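D-hydantoinase (Ralstonia pickettii, PDB 1NFG) is a two-zinc amidohydrolase that probably catalyses the stereospecific hydrolysis of the cyclic amide bond of D-hydantoin derivatives. Local coordinates at residues A[52-57]-A[373-378]; A[232-237]-A[307-312]; A[377-382]-A[427-432]. One frame throughout, in Å; residues are numbered along the deposited sequence.

Contact 1 of 3, residues A[52-57]-A[373-378]; sequences GGIDVH and FGMFPQ. With ZN (zinc ion), chain E.
Ile54 and Val56 meet Met375 and Phe373 in a buried, wholly apolar contact that joins a strand of the TIM barrel to the turn following helix 358-372. The two methyls of Val56 lie along one side of the Phe373 ring: CG1 comes to 3.5 Å from CD2 of Phe373, and CG2 to 3.5 Å from its CE2. They approach obliquely, and a beta-branched residue suits the place because its two branches can cover neighbouring ring carbons. Further back on the strand, Ile54 CG2 touches the terminal methyl CE of Met375 at 3.7 Å. The unbranched methionine bends at its last torsion (chi3 -81°), which directs that methyl toward Ile54, where the two side chains pass in opposite directions.

The intervening residue serves a different purpose. Asp55 OD1 accepts a hydrogen bond of 3.0 Å from the backbone N of His57, closing an Asx turn just where the strand delivers its metal ligand. His57 NE2 binds a zinc ion at 2.4 Å; His59, Asp313 and the carbamate of Lys148 are further ligands of the same ion, and the ND1 of His57 is held by Glu260.

On the other side, a Schellman motif ends the helix. Gly374 takes the positive-phi position, to which glycine is well suited, and before and after it in sequence Phe373 and Met375 direct their side chains toward the strand. Strand 85-93 adds Val89 beside Val56 and Thr87 beside Ile54, while Pro369 of helix 358-372 packs on Val56 and Ala370 on Ile54.

Contact 2 of 3, residues A[232-237]-A[307-312]; sequences PIYIVH and FETVSS
Tyr234 makes the contact by reaching with its ring to Glu308 and Thr309, and what passes between the segments is van der Waals contact alone. Its hydroxyl OH lies 3.4 Å from the methyl CG2 of Thr309, the two side chains crossing at about a right angle. Alongside, the ring atom CE2 of Tyr234 is 4.2 Å from Glu308 CB, which meets the ring obliquely. With CG anti to the backbone N (chi1 -178°), the ring is carried toward 307-312, and a long side chain suits a place where the nearest alpha carbons, those of Tyr234 and Glu308, are 9.2 Å apart.

The polar ends find their partners elsewhere. Tyr234 OH is hydrogen-bonded to OE1 of Glu260, whose OE2 accepts from the backbone N of His237, so one carboxylate ties the tyrosine to the zinc-binding end of its own segment. Thr309 turns its two branches to different uses: the methyl goes to the tyrosine, and OG1 bonds to the carbonyl O of Leu364. Glu308 likewise lends its aliphatic CB to the ring while its carboxylate forms a salt bridge with Arg368.

Within 232-237, Val236 packs between two rings, with CG1 in the plane of the Tyr234 ring at its edge and CG2 over the face of the His237 imidazole. His237 is a ligand of the second zinc ion, together with His181 and the carbamate of Lys148.

The contact lies among parallel strands of the TIM barrel of the amidohydrolase family. Strand 257-262 lies between strands 233-235 and 310-311, and the tyrosine reaches the residues just ahead of Val310. Helix 358-372 supplies the partners of Glu308 and Thr309, and helix 292-303 packs on Phe307.

Contact 3 of 3, residues A[377-382]-A[427-432]; sequences PQKGTI and VLLRGK
A type I' turn at the tip of the hairpin formed by strands 419-429 and 432-436 brings Arg430 and Leu429 up to the amine of Lys379, in the loop that leads from helix 358-372 to strand 390-400. The turn is closed by a reciprocal pair of backbone bonds, Leu429 N to Lys432 O at 2.8 Å and Lys432 N to Leu429 O at 3.0 Å. Arg430 and Gly431 fill its corners, both with positive phi; glycine is particularly suited to the second of them.

Lys379 bends at chi2 (-73°) and then runs out straight, which carries NZ across to the turn. There the amine lies 4.1 Å from CG of Arg430 and 4.2 Å from NE of Arg430, near the guanidinium plane and at its edge. CD1 of Leu429, at 4.5 Å from Lys379 NZ, is a more distant apolar neighbour.

The closeness of two cations is probably offset by nearby carboxylates. Asp118 is shared, OD2 forming a salt bridge with Lys379 NZ and OD1 with NH2 of Arg430, while Asp387 and Asp389 also pair with the lysine. This cluster would be expected to favour the charged form of Lys379 in its buried setting. Asp389 further accepts from the backbone N of Arg430 and so links amine and turn a second time.

The Lys379 side chain also packs on Ile54 of strand 48-58 and Thr87 of strand 85-93; next to the turn, Leu429 rests on Ile434 of strand 432-436, and Leu428 pairs through its backbone with Ile390 of strand 390-400.

Overall arrangement
Contacts 1 and 2 each contribute a ligand to the two-zinc site, their centres about 13 Å apart: His57 at 52-57 binds one ion and His237 at 232-237 the other. They meet directly where Phe373 CZ lies 3.4 Å from Tyr234 CE2, the rings edge-to-face, and Glu260 is a partner common to both contacts. Contact 3 is about 10 Å from contact 1, centre to centre, and follows from it along the chain, sharing Pro377 and Gln378; Ile54 CD1 packs against Gly380 N at 3.6 Å. Contacts 2 and 3 do not touch, their nearest atoms being about 11 Å apart, and contact 3 lies away from the metal site.

Contact 1 of 3, residues A[52-57]-A[373-378]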
loop_
_atom_site.group_PDB
_atom_site.type_symbol
_atom_site.label_atom_id
_atom_site.label_comp_id
_atom_site.label_asym_id
_atom_site.label_seq_id
_atom_site.Cartn_x
_atom_site.Cartn_y
_atom_site.Cartn_z
ATOM N N GLY A 52 -24.703 -4.469 29.631
ATOM C CA GLY A 52 -25.244 -3.167 29.265
ATOM C C GLY A 52 -24.377 -2.409 28.269
ATOM O O GLY A 52 -23.146 -2.443 28.349
ATOM N N GLY A 53 -25.018 -1.720 27.328
ATOM C CA GLY A 53 -24.277 -0.960 26.337
ATOM C C GLY A 53 -23.370 0.094 26.955
ATOM O O GLY A 53 -23.669 0.648 28.011
ATOM N N ILE A 54 -22.253 0.375 26.294
ATOM C CA ILE A 54 -21.305 1.369 26.782
ATOM C C ILE A 54 -20.907 2.307 25.650
ATOM O O ILE A 54 -20.145 1.928 24.765
ATOM C CB ILE A 54 -20.049 0.694 27.344
ATOM C CG1 ILE A 54 -20.431 -0.164 28.557
ATOM C CG2 ILE A 54 -19.020 1.747 27.717
ATOM C CD1 ILE A 54 -19.271 -0.908 29.169
ATOM N N ASP A 55 -21.422 3.534 25.689
ATOM C CA ASP A 55 -21.148 4.519 24.648
ATOM C C ASP A 55 -20.055 5.507 25.062
ATOM O O ASP A 55 -20.319 6.467 25.782
ATOM C CB ASP A 55 -22.433 5.274 24.320
ATOM C CG ASP A 55 -22.328 6.054 23.045
ATOM O OD1 ASP A 55 -21.186 6.368 22.637
ATOM O OD2 ASP A 55 -23.385 6.360 22.457
ATOM N N VAL A 56 -18.833 5.280 24.593
ATOM C CA VAL A 56 -17.716 6.143 24.951
ATOM C C VAL A 56 -17.571 7.416 24.118
ATOM O O VAL A 56 -16.519 8.053 24.139
ATOM C CB VAL A 56 -16.377 5.360 24.906
ATOM C CG1 VAL A 56 -16.483 4.123 25.788
ATOM C CG2 VAL A 56 -16.023 4.978 23.468
ATOM N N HIS A 57 -18.614 7.801 23.393
ATOM C CA HIS A 57 -18.527 9.017 22.591
ATOM C C HIS A 57 -19.847 9.778 22.565
ATOM O O HIS A 57 -20.615 9.666 21.606
ATOM C CB HIS A 57 -18.090 8.681 21.162
ATOM C CG HIS A 57 -17.707 9.878 20.342
ATOM N ND1 HIS A 57 -16.799 9.807 19.304
ATOM C CD2 HIS A 57 -18.101 11.172 20.403
ATOM C CE1 HIS A 57 -16.650 11.004 18.768
ATOM N NE2 HIS A 57 -17.428 11.851 19.417
ATOM N N PHE A 373 -11.163 1.948 27.740
ATOM C CA PHE A 373 -11.287 3.084 28.641
ATOM C C PHE A 373 -11.293 2.812 30.151
ATOM O O PHE A 373 -11.881 3.562 30.924
ATOM C CB PHE A 373 -12.498 3.904 28.207
ATOM C CG PHE A 373 -12.344 4.483 26.831
ATOM C CD1 PHE A 373 -11.506 5.579 26.613
ATOM C CD2 PHE A 373 -12.967 3.891 25.735
ATOM C CE1 PHE A 373 -11.285 6.079 25.321
ATOM C CE2 PHE A 373 -12.755 4.378 24.436
ATOM C CZ PHE A 373 -11.909 5.477 24.231
ATOM N N GLY A 374 -10.611 1.740 30.546
ATOM C CA GLY A 374 -10.460 1.364 31.946
ATOM C C GLY A 374 -11.661 1.199 32.856
ATOM O O GLY A 374 -11.680 1.756 33.951
ATOM N N MET A 375 -12.648 0.424 32.424
ATOM C CA MET A 375 -13.846 0.185 33.223
ATOM C C MET A 375 -14.126 -1.313 33.295
ATOM O O MET A 375 -15.165 -1.735 33.806
ATOM C CB MET A 375 -15.050 0.877 32.593
ATOM C CG MET A 375 -14.878 2.360 32.385
ATOM S SD MET A 375 -16.368 3.077 31.691
ATOM C CE MET A 375 -16.174 2.664 29.959
ATOM N N PHE A 376 -13.191 -2.102 32.774
ATOM C CA PHE A 376 -13.308 -3.558 32.728
ATOM C C PHE A 376 -12.503 -4.164 33.867
ATOM O O PHE A 376 -11.397 -3.716 34.149
ATOM C CB PHE A 376 -12.792 -4.043 31.360
ATOM C CG PHE A 376 -12.768 -5.535 31.191
ATOM C CD1 PHE A 376 -11.665 -6.279 31.595
ATOM C CD2 PHE A 376 -13.849 -6.200 30.612
ATOM C CE1 PHE A 376 -11.637 -7.679 31.422
ATOM C CE2 PHE A 376 -13.832 -7.590 30.437
ATOM C CZ PHE A 376 -12.721 -8.327 30.844
ATOM N N PRO A 377 -13.031 -5.216 34.518
ATOM C CA PRO A 377 -14.319 -5.871 34.256
ATOM C C PRO A 377 -15.536 -5.400 35.059
ATOM O O PRO A 377 -16.602 -6.026 34.981
ATOM C CB PRO A 377 -14.003 -7.336 34.509
ATOM C CG PRO A 377 -13.077 -7.256 35.663
ATOM C CD PRO A 377 -12.156 -6.102 35.313
ATOM N N GLN A 378 -15.394 -4.314 35.823
ATOM C CA GLN A 378 -16.526 -3.803 36.599
ATOM C C GLN A 378 -17.690 -3.595 35.644
ATOM O O GLN A 378 -18.834 -3.920 35.955
ATOM C CB GLN A 378 -16.196 -2.468 37.274
ATOM C CG GLN A 378 -17.338 -1.959 38.165
ATOM C CD GLN A 378 -17.158 -0.524 38.650
ATOM O OE1 GLN A 378 -16.057 -0.114 39.025
ATOM N NE2 GLN A 378 -18.250 0.238 38.663
HETATM ZN ZN ZN E . -17.637 14.151 18.837
#

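Contact 2 of 3, residues A[232-237]-A[307-312]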
loop_
_atom_site.group_PDB
_atom_site.type_symbol
_atom_site.label_atom_id
_atom_site.label_comp_id
_atom_site.label_asym_id
_atom_site.label_seq_id
_atom_site.Cartn_x
_atom_site.Cartn_y
_atom_site.Cartn_z
ATOM N N PRO A 232 0.299 5.920 22.725
ATOM C CA PRO A 232 -0.917 5.327 22.175
ATOM C C PRO A 232 -1.848 6.477 21.820
ATOM O O PRO A 232 -1.828 7.514 22.481
ATOM C CB PRO A 232 -1.448 4.500 23.339
ATOM C CG PRO A 232 -1.010 5.310 24.536
ATOM C CD PRO A 232 0.407 5.663 24.173
ATOM N N ILE A 233 -2.655 6.301 20.781
ATOM C CA ILE A 233 -3.586 7.340 20.369
ATOM C C ILE A 233 -4.877 6.678 19.917
ATOM O O ILE A 233 -4.868 5.532 19.462
ATOM C CB ILE A 233 -2.992 8.196 19.225
ATOM C CG1 ILE A 233 -3.904 9.380 18.931
ATOM C CG2 ILE A 233 -2.820 7.356 17.973
ATOM C CD1 ILE A 233 -3.283 10.401 18.021
ATOM N N TYR A 234 -5.984 7.402 20.045
ATOM C CA TYR A 234 -7.290 6.882 19.689
ATOM C C TYR A 234 -7.975 7.818 18.699
ATOM O O TYR A 234 -8.272 8.965 19.028
ATOM C CB TYR A 234 -8.112 6.736 20.971
ATOM C CG TYR A 234 -9.510 6.169 20.825
ATOM C CD1 TYR A 234 -10.574 6.974 20.427
ATOM C CD2 TYR A 234 -9.781 4.836 21.161
ATOM C CE1 TYR A 234 -11.883 6.469 20.374
ATOM C CE2 TYR A 234 -11.080 4.320 21.116
ATOM C CZ TYR A 234 -12.125 5.142 20.725
ATOM O OH TYR A 234 -13.411 4.652 20.699
ATOM N N ILE A 235 -8.217 7.339 17.483
ATOM C CA ILE A 235 -8.860 8.172 16.485
ATOM C C ILE A 235 -10.366 7.989 16.555
ATOM O O ILE A 235 -10.883 6.901 16.293
ATOM C CB ILE A 235 -8.349 7.854 15.040
ATOM C CG1 ILE A 235 -7.007 8.541 14.775
ATOM C CG2 ILE A 235 -9.325 8.411 14.001
ATOM C CD1 ILE A 235 -5.931 8.241 15.759
ATOM N N VAL A 236 -11.068 9.058 16.919
ATOM C CA VAL A 236 -12.520 9.003 17.011
ATOM C C VAL A 236 -13.130 9.073 15.619
ATOM O O VAL A 236 -12.518 9.580 14.682
ATOM C CB VAL A 236 -13.097 10.162 17.883
ATOM C CG1 VAL A 236 -12.458 10.143 19.258
ATOM C CG2 VAL A 236 -12.878 11.509 17.201
ATOM N N HIS A 237 -14.347 8.560 15.506
ATOM C CA HIS A 237 -15.095 8.508 14.259
ATOM C C HIS A 237 -14.323 8.383 12.939
ATOM O O HIS A 237 -14.234 9.339 12.171
ATOM C CB HIS A 237 -16.073 9.692 14.168
ATOM C CG HIS A 237 -15.445 11.034 14.405
ATOM N ND1 HIS A 237 -14.237 11.404 13.855
ATOM C CD2 HIS A 237 -15.883 12.108 15.107
ATOM C CE1 HIS A 237 -13.957 12.646 14.209
ATOM N NE2 HIS A 237 -14.939 13.094 14.967
ATOM N N PHE A 307 -11.707 -2.047 14.663
ATOM C CA PHE A 307 -12.167 -1.008 15.586
ATOM C C PHE A 307 -12.394 -1.443 17.029
ATOM O O PHE A 307 -12.718 -2.596 17.303
ATOM C CB PHE A 307 -13.453 -0.381 15.054
ATOM C CG PHE A 307 -13.278 0.349 13.750
ATOM C CD1 PHE A 307 -12.314 1.349 13.622
ATOM C CD2 PHE A 307 -14.093 0.057 12.658
ATOM C CE1 PHE A 307 -12.170 2.048 12.427
ATOM C CE2 PHE A 307 -13.955 0.753 11.457
ATOM C CZ PHE A 307 -12.995 1.751 11.341
ATOM N N GLU A 308 -12.238 -0.498 17.950
ATOM C CA GLU A 308 -12.424 -0.774 19.365
ATOM C C GLU A 308 -13.895 -0.725 19.761
ATOM O O GLU A 308 -14.281 -1.282 20.790
ATOM C CB GLU A 308 -11.656 0.239 20.200
ATOM C CG GLU A 308 -10.192 0.287 19.894
ATOM C CD GLU A 308 -9.540 -1.053 20.076
ATOM O OE1 GLU A 308 -9.782 -1.682 21.124
ATOM O OE2 GLU A 308 -8.780 -1.477 19.179
ATOM N N THR A 309 -14.719 -0.074 18.947
ATOM C CA THR A 309 -16.131 0.039 19.281
ATOM C C THR A 309 -16.889 0.807 18.218
ATOM O O THR A 309 -16.302 1.314 17.273
ATOM C CB THR A 309 -16.315 0.816 20.617
ATOM O OG1 THR A 309 -17.703 0.882 20.962
ATOM C CG2 THR A 309 -15.798 2.242 20.472
ATOM N N VAL A 310 -18.204 0.877 18.384
ATOM C CA VAL A 310 -19.063 1.649 17.496
ATOM C C VAL A 310 -19.808 2.564 18.465
ATOM O O VAL A 310 -20.768 2.134 19.108
ATOM C CB VAL A 310 -20.101 0.780 16.751
ATOM C CG1 VAL A 310 -21.037 1.680 15.948
ATOM C CG2 VAL A 310 -19.404 -0.215 15.835
ATOM N N SER A 311 -19.342 3.804 18.599
ATOM C CA SER A 311 -19.970 4.764 19.500
ATOM C C SER A 311 -20.967 5.585 18.707
ATOM O O SER A 311 -21.140 5.341 17.515
ATOM C CB SER A 311 -18.916 5.662 20.154
ATOM O OG SER A 311 -18.064 6.258 19.192
ATOM N N SER A 312 -21.616 6.557 19.351
ATOM C CA SER A 312 -22.631 7.368 18.672
ATOM C C SER A 312 -22.301 8.818 18.311
ATOM O O SER A 312 -22.818 9.336 17.323
ATOM C CB SER A 312 -23.930 7.369 19.493
ATOM O OG SER A 312 -23.750 8.017 20.748
#

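Contact 3 of 3, residues A[377-382]-A[427-432]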
loop_
_atom_site.group_PDB
_atom_site.type_symbol
_atom_site.label_atom_id
_atom_site.label_comp_id
_atom_site.label_asym_id
_atom_site.label_seq_id
_atom_site.Cartn_x
_atom_site.Cartn_y
_atom_site.Cartn_z
ATOM N N PRO A 377 -13.031 -5.216 34.518
ATOM C CA PRO A 377 -14.319 -5.871 34.256
ATOM C C PRO A 377 -15.536 -5.400 35.059
ATOM O O PRO A 377 -16.602 -6.026 34.981
ATOM C CB PRO A 377 -14.003 -7.336 34.509
ATOM C CG PRO A 377 -13.077 -7.256 35.663
ATOM C CD PRO A 377 -12.156 -6.102 35.313
ATOM N N GLN A 378 -15.394 -4.314 35.823
ATOM C CA GLN A 378 -16.526 -3.803 36.599
ATOM C C GLN A 378 -17.690 -3.595 35.644
ATOM O O GLN A 378 -18.834 -3.920 35.955
ATOM C CB GLN A 378 -16.196 -2.468 37.274
ATOM C CG GLN A 378 -17.338 -1.959 38.165
ATOM C CD GLN A 378 -17.158 -0.524 38.650
ATOM O OE1 GLN A 378 -16.057 -0.114 39.025
ATOM N NE2 GLN A 378 -18.250 0.238 38.663
ATOM N N LYS A 379 -17.382 -3.041 34.476
ATOM C CA LYS A 379 -18.380 -2.796 33.443
ATOM C C LYS A 379 -17.954 -3.604 32.219
ATOM O O LYS A 379 -16.823 -4.096 32.169
ATOM C CB LYS A 379 -18.421 -1.308 33.081
ATOM C CG LYS A 379 -18.757 -0.375 34.235
ATOM C CD LYS A 379 -20.222 -0.455 34.627
ATOM C CE LYS A 379 -20.528 0.549 35.724
ATOM N NZ LYS A 379 -21.936 0.481 36.180
ATOM N N GLY A 380 -18.855 -3.762 31.247
ATOM C CA GLY A 380 -18.490 -4.483 30.040
ATOM C C GLY A 380 -19.133 -5.818 29.719
ATOM O O GLY A 380 -19.735 -5.970 28.658
ATOM N N THR A 381 -19.003 -6.796 30.606
ATOM C CA THR A 381 -19.576 -8.108 30.340
ATOM C C THR A 381 -20.598 -8.520 31.372
ATOM O O THR A 381 -21.214 -7.689 32.035
ATOM C CB THR A 381 -18.502 -9.200 30.339
ATOM O OG1 THR A 381 -17.799 -9.162 31.583
ATOM C CG2 THR A 381 -17.519 -8.985 29.217
ATOM N N ILE A 382 -20.765 -9.834 31.480
ATOM C CA ILE A 382 -21.674 -10.445 32.429
ATOM C C ILE A 382 -20.916 -11.605 33.039
ATOM O O ILE A 382 -20.849 -12.695 32.475
ATOM C CB ILE A 382 -22.953 -10.954 31.748
ATOM C CG1 ILE A 382 -23.773 -9.764 31.255
ATOM C CG2 ILE A 382 -23.755 -11.802 32.721
ATOM C CD1 ILE A 382 -25.018 -10.146 30.518
ATOM N N VAL A 427 -34.034 -2.959 31.148
ATOM C CA VAL A 427 -32.648 -2.661 31.484
ATOM C C VAL A 427 -32.384 -2.535 32.980
ATOM O O VAL A 427 -33.198 -1.974 33.720
ATOM C CB VAL A 427 -32.219 -1.343 30.808
ATOM C CG1 VAL A 427 -30.734 -1.086 31.043
ATOM C CG2 VAL A 427 -32.532 -1.403 29.325
ATOM N N LEU A 428 -31.239 -3.054 33.411
ATOM C CA LEU A 428 -30.835 -2.989 34.809
ATOM C C LEU A 428 -29.511 -2.248 34.947
ATOM O O LEU A 428 -28.573 -2.479 34.184
ATOM C CB LEU A 428 -30.681 -4.389 35.412
ATOM C CG LEU A 428 -31.949 -5.187 35.723
ATOM C CD1 LEU A 428 -32.607 -5.641 34.437
ATOM C CD2 LEU A 428 -31.591 -6.390 36.585
ATOM N N LEU A 429 -29.449 -1.353 35.929
ATOM C CA LEU A 429 -28.252 -0.574 36.206
ATOM C C LEU A 429 -27.795 -0.980 37.588
ATOM O O LEU A 429 -28.458 -0.680 38.572
ATOM C CB LEU A 429 -28.573 0.924 36.176
ATOM C CG LEU A 429 -27.450 1.883 36.588
ATOM C CD1 LEU A 429 -26.226 1.677 35.710
ATOM C CD2 LEU A 429 -27.944 3.315 36.476
ATOM N N ARG A 430 -26.667 -1.667 37.673
ATOM C CA ARG A 430 -26.175 -2.109 38.967
ATOM C C ARG A 430 -27.280 -2.744 39.808
ATOM O O ARG A 430 -27.464 -2.403 40.977
ATOM C CB ARG A 430 -25.536 -0.942 39.725
ATOM C CG ARG A 430 -24.044 -0.817 39.461
ATOM C CD ARG A 430 -23.409 0.395 40.117
ATOM N NE ARG A 430 -23.960 1.647 39.612
ATOM C CZ ARG A 430 -24.918 2.340 40.222
ATOM N NH1 ARG A 430 -25.429 1.899 41.365
ATOM N NH2 ARG A 430 -25.363 3.475 39.696
ATOM N N GLY A 431 -28.025 -3.659 39.198
ATOM C CA GLY A 431 -29.072 -4.351 39.920
ATOM C C GLY A 431 -30.461 -3.755 39.877
ATOM O O GLY A 431 -31.446 -4.486 39.984
ATOM N N LYS A 432 -30.567 -2.441 39.724
ATOM C CA LYS A 432 -31.884 -1.823 39.688
ATOM C C LYS A 432 -32.497 -1.849 38.298
ATOM O O LYS A 432 -31.823 -1.576 37.305
ATOM C CB LYS A 432 -31.813 -0.376 40.181
ATOM C CG LYS A 432 -33.139 0.366 40.072
ATOM C CD LYS A 432 -33.073 1.760 40.678
ATOM C CE LYS A 432 -34.409 2.475 40.522
ATOM N NZ LYS A 432 -34.404 3.811 41.167
#